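Local coordinates for putative acetamidase/formamidase (Yersinia enterocolitica subsp. palearctica serotype O:3, PDB 5UBU), which probably hydrolyses carbon-nitrogen bonds other than peptide bonds in linear amides, and carries metal sites occupied by sodium ions, at residues 62-67 with 121-126; 153-156 with 162-165; 156-161 with 233-238; 197-202 with 265-270. All blocks are in the same frame, centred on the assembly; numbering follows the deposited sequence.

Contact 1. Residues 62-67 with 121-126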
# COMPACT_ATOMS: atom_id res chain seq x y z
N ASP B 62 -24.09 15.30 -15.14
CA ASP B 62 -22.81 15.48 -14.46
C ASP B 62 -22.72 14.56 -13.24
O ASP B 62 -23.70 13.95 -12.83
CB ASP B 62 -22.54 16.96 -14.12
CG ASP B 62 -23.42 17.52 -12.97
OD1 ASP B 62 -23.99 16.73 -12.18
OD2 ASP B 62 -23.50 18.77 -12.82
N ALA B 63 -21.53 14.47 -12.66
CA ALA B 63 -21.28 13.62 -11.50
C ALA B 63 -22.16 13.91 -10.27
O ALA B 63 -22.34 13.02 -9.43
CB ALA B 63 -19.83 13.72 -11.10
N PHE B 64 -22.70 15.12 -10.18
CA PHE B 64 -23.53 15.52 -9.04
C PHE B 64 -25.03 15.49 -9.36
O PHE B 64 -25.86 15.86 -8.53
CB PHE B 64 -23.12 16.93 -8.58
CG PHE B 64 -21.62 17.13 -8.54
CD1 PHE B 64 -20.85 16.45 -7.60
CD2 PHE B 64 -20.99 17.98 -9.45
CE1 PHE B 64 -19.47 16.62 -7.56
CE2 PHE B 64 -19.62 18.14 -9.41
CZ PHE B 64 -18.85 17.46 -8.47
N GLU B 65 -25.36 15.02 -10.56
CA GLU B 65 -26.73 14.96 -11.08
C GLU B 65 -27.41 16.33 -10.96
O GLU B 65 -28.55 16.45 -10.51
CB GLU B 65 -27.54 13.82 -10.42
CG GLU B 65 -28.78 13.43 -11.22
CD GLU B 65 -29.51 12.19 -10.72
OE1 GLU B 65 -30.23 11.57 -11.54
OE2 GLU B 65 -29.36 11.83 -9.53
N GLY B 66 -26.68 17.37 -11.36
CA GLY B 66 -27.15 18.75 -11.33
C GLY B 66 -27.41 19.37 -9.96
O GLY B 66 -27.97 20.47 -9.88
N ALA B 67 -27.00 18.70 -8.89
CA ALA B 67 -27.24 19.20 -7.53
C ALA B 67 -26.46 20.47 -7.19
O ALA B 67 -26.86 21.21 -6.30
CB ALA B 67 -26.93 18.13 -6.50
N ALA B 121 -14.95 20.40 -7.76
CA ALA B 121 -15.26 20.56 -6.35
C ALA B 121 -14.33 19.81 -5.43
O ALA B 121 -13.78 18.76 -5.80
CB ALA B 121 -16.70 20.11 -6.09
N MSE B 122 -14.16 20.36 -4.24
CA MSE B 122 -13.35 19.78 -3.19
C MSE B 122 -14.36 19.32 -2.19
O MSE B 122 -14.89 20.12 -1.42
CB MSE B 122 -12.38 20.78 -2.60
CG MSE B 122 -11.08 20.82 -3.37
SE MSE B 122 -10.04 22.40 -2.76
CE MSE B 122 -9.49 21.74 -1.00
N ILE B 123 -14.65 18.03 -2.23
CA ILE B 123 -15.62 17.41 -1.34
C ILE B 123 -14.92 17.00 -0.04
O ILE B 123 -13.86 16.37 -0.09
CB ILE B 123 -16.24 16.19 -2.02
CG1 ILE B 123 -16.87 16.63 -3.36
CG2 ILE B 123 -17.26 15.52 -1.10
CD1 ILE B 123 -17.43 15.51 -4.21
N PRO B 124 -15.49 17.36 1.12
CA PRO B 124 -14.84 16.96 2.37
C PRO B 124 -14.67 15.44 2.49
O PRO B 124 -15.57 14.68 2.10
CB PRO B 124 -15.78 17.48 3.45
CG PRO B 124 -16.40 18.69 2.82
CD PRO B 124 -16.58 18.33 1.37
N HIS B 125 -13.50 15.02 2.98
CA HIS B 125 -13.17 13.61 3.16
C HIS B 125 -13.11 12.81 1.86
O HIS B 125 -13.34 11.59 1.84
CB HIS B 125 -14.13 12.95 4.17
CG HIS B 125 -14.24 13.70 5.46
ND1 HIS B 125 -13.24 13.68 6.41
CD2 HIS B 125 -15.22 14.50 5.94
CE1 HIS B 125 -13.60 14.44 7.44
NE2 HIS B 125 -14.80 14.94 7.18
N PHE B 126 -12.78 13.50 0.77
CA PHE B 126 -12.67 12.86 -0.54
C PHE B 126 -11.65 13.61 -1.40
O PHE B 126 -11.75 14.81 -1.59
CB PHE B 126 -14.02 12.80 -1.22
CG PHE B 126 -14.01 12.04 -2.51
CD1 PHE B 126 -13.97 10.64 -2.52
CD2 PHE B 126 -14.06 12.70 -3.73
CE1 PHE B 126 -13.97 9.94 -3.70
CE2 PHE B 126 -14.07 12.00 -4.93
CZ PHE B 126 -14.02 10.61 -4.92
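Phe64 extends its ring from the loop 62-67 to Ala121 of strand 117-122 and to Ile123 in the loop beyond. The side chains of Phe64 and Ile123 run antiparallel, one alongside the other, and the delta methyl of the isoleucine arrives at the edge of the ring, near its plane: Phe64 CE1 lies 4.1 Å from Ile123 CD1. The isoleucine is extended beyond its first branch, with CD1 anti to CA (chi2 175°), which carries that methyl the full length of the side chain to the phenyl edge. At the far end of the ring, Phe64 CZ meets the methyl CB of Ala121 at 4.2 Å. The contact is therefore purely apolar and small, burying 88 Å², and all three residues are buried in the assembly.

The phenylalanine is carried on two overlapping beta turns, type I from Asp62 to Glu65 and type I' from Phe64 to Ala67. Asp62 ties them together: Gly66 N donates to Asp62 OD1 over 2.9 Å in a nearly straight bond (174°), approaching from above the carboxylate plane, and Phe64 N adds a weak bond to the same oxygen. Ile119 and Leu79 also pack on the Phe64 ring, as does Glu236. Two overlapping beta turns, bonded to the Asp62 carboxylate, thus place a phenyl ring between an outermost strand of an antiparallel four-stranded sheet and Glu236, a first-shell ligand of a sodium ion about 7 Å from the phenylalanine side chain (nearest atoms), which makes Phe64 part of the second shell of this metal site.

Contact 2. Residues 153-156 with 162-165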
# COMPACT_ATOMS: atom_id res chain seq x y z
N SER B 153 -16.86 23.83 -26.94
CA SER B 153 -16.20 22.73 -27.68
C SER B 153 -14.71 22.93 -27.96
O SER B 153 -14.06 22.03 -28.50
CB SER B 153 -16.93 22.53 -29.03
OG SER B 153 -16.83 23.69 -29.84
N GLU B 154 -14.17 24.08 -27.57
CA GLU B 154 -12.79 24.42 -27.83
C GLU B 154 -11.95 24.62 -26.56
O GLU B 154 -10.80 24.18 -26.50
CB GLU B 154 -12.78 25.70 -28.67
CG GLU B 154 -11.45 26.07 -29.33
CD GLU B 154 -11.57 27.18 -30.36
OE1 GLU B 154 -12.71 27.59 -30.71
OE2 GLU B 154 -10.51 27.63 -30.86
N LYS B 155 -12.52 25.27 -25.54
CA LYS B 155 -11.77 25.60 -24.31
C LYS B 155 -12.57 25.53 -23.00
O LYS B 155 -13.79 25.59 -22.99
CB LYS B 155 -11.20 27.02 -24.45
CG LYS B 155 -10.24 27.16 -25.63
CD LYS B 155 -9.68 28.53 -25.89
CE LYS B 155 -8.70 28.42 -27.06
NZ LYS B 155 -8.10 29.71 -27.52
N VAL B 156 -11.82 25.41 -21.89
CA VAL B 156 -12.37 25.37 -20.53
C VAL B 156 -11.83 26.63 -19.85
O VAL B 156 -10.63 26.76 -19.61
CB VAL B 156 -11.91 24.11 -19.77
CG1 VAL B 156 -12.47 24.10 -18.35
CG2 VAL B 156 -12.34 22.85 -20.53
N HIS B 162 -5.68 31.05 -16.41
CA HIS B 162 -5.63 29.76 -17.13
C HIS B 162 -6.86 29.40 -17.94
O HIS B 162 -7.97 29.37 -17.42
CB HIS B 162 -5.36 28.61 -16.15
CG HIS B 162 -4.10 28.76 -15.38
ND1 HIS B 162 -4.07 29.19 -14.06
CD2 HIS B 162 -2.81 28.59 -15.74
CE1 HIS B 162 -2.82 29.25 -13.65
NE2 HIS B 162 -2.03 28.89 -14.65
N THR B 163 -6.63 29.15 -19.23
CA THR B 163 -7.66 28.72 -20.16
C THR B 163 -7.14 27.38 -20.62
O THR B 163 -6.08 27.31 -21.25
CB THR B 163 -7.84 29.70 -21.34
OG1 THR B 163 -8.26 30.97 -20.83
CG2 THR B 163 -8.90 29.19 -22.30
N LEU B 164 -7.84 26.31 -20.28
CA LEU B 164 -7.41 24.96 -20.61
C LEU B 164 -8.07 24.44 -21.89
O LEU B 164 -9.21 24.82 -22.19
CB LEU B 164 -7.76 24.01 -19.47
CG LEU B 164 -7.33 24.45 -18.08
CD1 LEU B 164 -7.80 23.41 -17.07
CD2 LEU B 164 -5.81 24.66 -18.05
N PRO B 165 -7.36 23.58 -22.65
CA PRO B 165 -7.99 23.03 -23.84
C PRO B 165 -9.10 22.05 -23.46
O PRO B 165 -9.05 21.42 -22.41
CB PRO B 165 -6.85 22.28 -24.55
CG PRO B 165 -5.60 22.85 -23.99
CD PRO B 165 -5.93 23.24 -22.58
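Lys155 and Val156 pair with Leu164 and Pro165 as the two arms of a beta hairpin, formed by strands 155-157 and 164-165 at one side of an antiparallel four-stranded sheet. Backbone hydrogen bonds define the pairing. Val156 and Leu164 are a hydrogen-bonded antiparallel pair: Val156 N donates to Leu164 O at 2.7 Å (165°), and Leu164 N returns a bond to Val156 O at 2.9 Å (154°). One residue away from the loop, Lys155 faces Pro165 in a non-hydrogen-bonded pair with diverging side chains. Beside the first bond, Lys155 CA makes a CA-H...O contact with Leu164 O at 3.4 Å, so that this carbonyl meets two neighbouring groups of the opposing arm.

Polar anchoring extends beyond the hairpin. His162 NE2 bonds to Leu329 O of the second subunit, and its ring meets Phe294 of that subunit, so the return arm begins at a subunit interface.

The apolar contacts fall into two sets. Val156 and Leu164 place their side chains on the same face of the sheet, where Val156 CB and Leu164 CB are 4.2 Å apart; both residues are buried, and Leu164 packs on Cys306 of the second subunit. On the solvent-exposed side, Lys155 and Thr163 cross obliquely. The methyl of Thr163 stands anti to the backbone N, its hydroxyl being turned beside that nitrogen (chi1 -63°), and this presents the methyl to the aliphatic chain of the extended lysine: Thr163 CG2 sits 3.7 Å from Lys155 CD.

Contact 3. Residues 156-161 with 233-238. With NA (sodium ion), chain G.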
# COMPACT_ATOMS: atom_id res chain seq x y z
N VAL B 156 -11.82 25.41 -21.89
CA VAL B 156 -12.37 25.37 -20.53
C VAL B 156 -11.83 26.63 -19.85
O VAL B 156 -10.63 26.76 -19.61
CB VAL B 156 -11.91 24.11 -19.77
CG1 VAL B 156 -12.47 24.10 -18.35
CG2 VAL B 156 -12.34 22.85 -20.53
N TYR B 157 -12.73 27.56 -19.54
CA TYR B 157 -12.35 28.86 -18.96
C TYR B 157 -12.16 28.82 -17.45
O TYR B 157 -12.94 29.42 -16.70
CB TYR B 157 -13.38 29.92 -19.38
CG TYR B 157 -13.51 30.00 -20.88
CD1 TYR B 157 -12.60 30.73 -21.64
CD2 TYR B 157 -14.52 29.31 -21.55
CE1 TYR B 157 -12.70 30.78 -23.02
CE2 TYR B 157 -14.64 29.37 -22.93
CZ TYR B 157 -13.72 30.11 -23.66
OH TYR B 157 -13.83 30.17 -25.02
N TRP B 158 -11.10 28.14 -17.03
CA TRP B 158 -10.77 27.97 -15.61
C TRP B 158 -10.66 29.28 -14.84
O TRP B 158 -11.20 29.41 -13.74
CB TRP B 158 -9.47 27.17 -15.44
CG TRP B 158 -9.16 26.86 -14.03
CD1 TRP B 158 -8.36 27.57 -13.18
CD2 TRP B 158 -9.70 25.78 -13.27
NE1 TRP B 158 -8.35 26.97 -11.94
CE2 TRP B 158 -9.16 25.87 -11.97
CE3 TRP B 158 -10.58 24.73 -13.56
CZ2 TRP B 158 -9.48 24.96 -10.97
CZ3 TRP B 158 -10.89 23.82 -12.57
CH2 TRP B 158 -10.34 23.94 -11.29
N SER B 159 -9.94 30.24 -15.41
CA SER B 159 -9.75 31.55 -14.78
C SER B 159 -9.12 32.54 -15.76
O SER B 159 -8.78 32.18 -16.88
CB SER B 159 -8.84 31.42 -13.55
OG SER B 159 -7.55 30.94 -13.91
N GLU B 160 -8.97 33.80 -15.32
CA GLU B 160 -8.31 34.82 -16.13
C GLU B 160 -6.93 34.34 -16.57
O GLU B 160 -6.54 34.47 -17.72
CB GLU B 160 -8.15 36.11 -15.31
CG GLU B 160 -9.44 36.92 -15.18
CD GLU B 160 -9.69 37.80 -16.41
OE1 GLU B 160 -8.75 38.55 -16.78
OE2 GLU B 160 -10.81 37.77 -16.97
N ARG B 161 -6.22 33.77 -15.60
CA ARG B 161 -4.87 33.28 -15.81
C ARG B 161 -4.77 32.00 -16.64
O ARG B 161 -3.87 31.88 -17.47
CB ARG B 161 -4.19 33.07 -14.45
CG ARG B 161 -2.74 32.64 -14.55
CD ARG B 161 -2.12 32.52 -13.18
NE ARG B 161 -0.71 32.15 -13.28
CZ ARG B 161 0.10 31.96 -12.24
NH1 ARG B 161 1.38 31.62 -12.44
NH2 ARG B 161 -0.35 32.11 -11.00
N THR B 233 -12.16 15.54 -8.01
CA THR B 233 -13.00 15.76 -9.19
C THR B 233 -12.25 16.46 -10.31
O THR B 233 -11.30 17.20 -10.09
CB THR B 233 -14.23 16.65 -8.86
OG1 THR B 233 -13.82 18.00 -8.60
CG2 THR B 233 -15.01 16.12 -7.67
N ALA B 234 -12.72 16.22 -11.53
CA ALA B 234 -12.19 16.85 -12.72
C ALA B 234 -13.17 17.98 -13.00
O ALA B 234 -13.78 18.49 -12.06
CB ALA B 234 -12.17 15.84 -13.86
N VAL B 235 -13.29 18.40 -14.26
CA VAL B 235 -14.28 19.42 -14.61
C VAL B 235 -15.48 18.58 -15.05
O VAL B 235 -15.57 18.15 -16.19
CB VAL B 235 -13.80 20.41 -15.70
CG1 VAL B 235 -14.95 21.29 -16.17
CG2 VAL B 235 -12.65 21.25 -15.16
N GLU B 236 -16.39 18.34 -14.11
CA GLU B 236 -17.58 17.53 -14.32
C GLU B 236 -18.63 18.30 -15.13
O GLU B 236 -18.95 19.45 -14.79
CB GLU B 236 -18.21 17.19 -12.97
CG GLU B 236 -17.26 16.63 -11.91
CD GLU B 236 -16.63 15.31 -12.29
OE1 GLU B 236 -15.59 14.97 -11.68
OE2 GLU B 236 -17.17 14.61 -13.17
N PHE B 237 -19.20 17.67 -16.16
CA PHE B 237 -20.22 18.35 -16.97
C PHE B 237 -21.22 17.38 -17.62
O PHE B 237 -20.97 16.18 -17.72
CB PHE B 237 -19.57 19.27 -18.03
CG PHE B 237 -19.05 18.56 -19.26
CD1 PHE B 237 -18.05 17.61 -19.18
CD2 PHE B 237 -19.51 18.91 -20.52
CE1 PHE B 237 -17.57 16.98 -20.32
CE2 PHE B 237 -19.01 18.28 -21.67
CZ PHE B 237 -18.04 17.32 -21.56
N ALA B 238 -22.36 17.94 -18.02
CA ALA B 238 -23.42 17.22 -18.70
C ALA B 238 -23.02 17.26 -20.17
O ALA B 238 -22.66 18.32 -20.68
CB ALA B 238 -24.75 17.90 -18.46
NA NA G . -16.03 12.87 -12.33
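A chi1 of -175° sets the Trp158 indole opposite the backbone N and carries its six-membered ring toward Val235, whose CG1 is anti to the backbone N (chi1 171°), leaving CG2 anti to the carbonyl carbon and at the edge of that ring, near its plane. Trp158 CZ3 lies 4.1 Å from Val235 CG2. The same methyl also touches Val156, with Val156 CG1 at 4.3 Å from Val235 CG2, so one valine branch serves two partners on 156-161. Leu151 and Ile149 of strand 145-151 join this buried apolar cluster. The indole is fixed at its polar end as well: NE1 is hydrogen-bonded to Asp298 of the second subunit, and Arg147 makes a cation-pi contact with the ring.

Glu236, which follows Val235, turns to the metal. Its chain bends at chi2 (-63°), and the carboxylate chelates a sodium ion through both Glu236 OE1 and Glu236 OE2, each 2.2 Å from it. Ala234 N donates to Glu236 OE1 from above the carboxylate plane, at 3.1 Å, which steadies the chelating group. Asp220 and His222 complete this site, and Asp220 also serves a second sodium site with Asn193 and Asp195: a carboxylate-bridged two-metal centre.

Contact 4. Residues 197-202 with 265-270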
# COMPACT_ATOMS: atom_id res chain seq x y z
N PRO B 197 -8.07 9.67 -18.57
CA PRO B 197 -8.20 10.74 -19.58
C PRO B 197 -8.22 10.31 -21.04
O PRO B 197 -8.78 11.01 -21.87
CB PRO B 197 -6.96 11.60 -19.34
CG PRO B 197 -6.60 11.36 -17.92
CD PRO B 197 -7.00 9.95 -17.60
N ASP B 198 -7.61 9.16 -21.33
CA ASP B 198 -7.52 8.64 -22.70
C ASP B 198 -8.82 8.09 -23.28
O ASP B 198 -8.94 7.93 -24.50
CB ASP B 198 -6.45 7.56 -22.75
CG ASP B 198 -5.10 8.06 -22.30
OD1 ASP B 198 -4.41 8.74 -23.09
OD2 ASP B 198 -4.71 7.74 -21.18
N ILE B 199 -9.80 7.81 -22.43
CA ILE B 199 -11.09 7.26 -22.85
C ILE B 199 -12.02 8.38 -23.32
O ILE B 199 -13.03 8.69 -22.69
CB ILE B 199 -11.71 6.40 -21.72
CG1 ILE B 199 -10.75 5.24 -21.42
CG2 ILE B 199 -13.08 5.85 -22.12
CD1 ILE B 199 -11.17 4.39 -20.25
N GLY B 200 -11.65 8.98 -24.45
CA GLY B 200 -12.43 10.07 -25.06
C GLY B 200 -12.58 9.86 -26.56
O GLY B 200 -12.31 8.76 -27.07
N PRO B 201 -13.01 10.91 -27.28
CA PRO B 201 -13.16 10.83 -28.73
C PRO B 201 -11.91 10.27 -29.38
O PRO B 201 -10.81 10.69 -29.05
CB PRO B 201 -13.39 12.27 -29.14
CG PRO B 201 -14.05 12.89 -27.95
CD PRO B 201 -13.48 12.21 -26.75
N GLY B 202 -12.09 9.30 -30.26
CA GLY B 202 -10.97 8.65 -30.95
C GLY B 202 -10.42 7.43 -30.23
O GLY B 202 -9.38 6.91 -30.63
N MSE B 265 -3.72 -0.32 -24.61
CA MSE B 265 -3.55 -0.17 -23.17
C MSE B 265 -4.37 -1.13 -22.37
O MSE B 265 -5.50 -1.43 -22.73
CB MSE B 265 -3.99 1.26 -22.84
CG MSE B 265 -3.94 1.64 -21.35
SE MSE B 265 -5.08 3.23 -20.97
CE MSE B 265 -3.80 4.56 -21.64
N SER B 266 -3.78 -1.64 -21.29
CA SER B 266 -4.48 -2.53 -20.36
C SER B 266 -4.77 -1.68 -19.13
O SER B 266 -3.87 -1.02 -18.60
CB SER B 266 -3.64 -3.74 -19.99
OG SER B 266 -3.48 -4.61 -21.09
N ILE B 267 -6.03 -1.69 -18.69
CA ILE B 267 -6.46 -0.87 -17.56
C ILE B 267 -6.75 -1.69 -16.31
O ILE B 267 -7.72 -2.42 -16.26
CB ILE B 267 -7.72 -0.07 -17.95
CG1 ILE B 267 -7.43 0.77 -19.20
CG2 ILE B 267 -8.17 0.82 -16.79
CD1 ILE B 267 -8.63 1.48 -19.79
N GLY B 268 -5.90 -1.54 -15.30
CA GLY B 268 -6.06 -2.26 -14.04
C GLY B 268 -6.55 -1.33 -12.94
O GLY B 268 -6.21 -0.15 -12.94
N SER B 269 -7.33 -1.86 -12.01
CA SER B 269 -7.85 -1.06 -10.90
C SER B 269 -7.74 -1.79 -9.58
O SER B 269 -8.17 -2.92 -9.47
CB SER B 269 -9.30 -0.66 -11.15
OG SER B 269 -9.42 0.15 -12.30
N ALA B 270 -7.17 -1.12 -8.58
CA ALA B 270 -6.99 -1.70 -7.24
C ALA B 270 -6.31 -0.73 -6.26
O ALA B 270 -6.06 0.43 -6.59
CB ALA B 270 -6.15 -2.97 -7.34
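The flat carboxylate of Asp198 has the terminal methyl of Met265, a selenomethionine, above one face, almost directly over one oxygen: Asp198 OD2 lies 3.3 Å from Met265 CE. The other oxygen, OD1, forms a salt bridge with Arg310, and OD2 too is hydrogen-bonded outside the two segments. The selenomethionine methyl therefore rests on a carboxylate whose polar atoms are already engaged, and the meeting is one of packing.

The setting is the join between the connecting loop 197-202, which leads into strand 203-208, and strand 263-270 of the large mixed nine-stranded sheet. The side chains of Asp198 and Met265 cross at about a right angle. Met265 starts out with CG anti to the backbone N (chi1 178°), then bends at its last torsion (chi3 -78°), which turns the methyl onto the carboxylate. Strand 257-260 adds Met258, which touches both Asp198 and Met265.

A second, apolar contact lies further along the strand. Ile199, at the centre of an inverse gamma turn, and Ile267 reach toward each other, and Met194 packs on both of them. The turn is accompanied by a weak backbone bond, Gly200 N to Asp198 O at 2.9 Å. Together the two contacts bury 124 Å², joining the loop to the sheet through two side chains from each segment; the centre of the contact lies about 6 Å from the centre of the chain. The isoleucines meet tip to tip through their delta methyls, Ile199 CD1 being 3.9 Å from Ile267 CD1.

From the N terminus, contact 1 closes first, folding the loop after strand 55-59 back against strand 117-122 before any other contact opens. Contact 2 then closes the short hairpin 153-165. Contact 3 starts from the same strand, shares Val156 with contact 2, and closes a much longer loop to 233-238; that second segment also touches contact 1, where Ala121 N probably bonds to Thr233 OG1. Contact 4 opens within the span of contact 3 and closes after it, so the two cross. Contact 2 pairs two strands of the four-stranded sheet, and contacts 1 and 3 join that sheet to the neighbourhood of the metal site, whereas contact 4, about 21 Å between centres from contact 3, fastens a loop to the nine-stranded sheet.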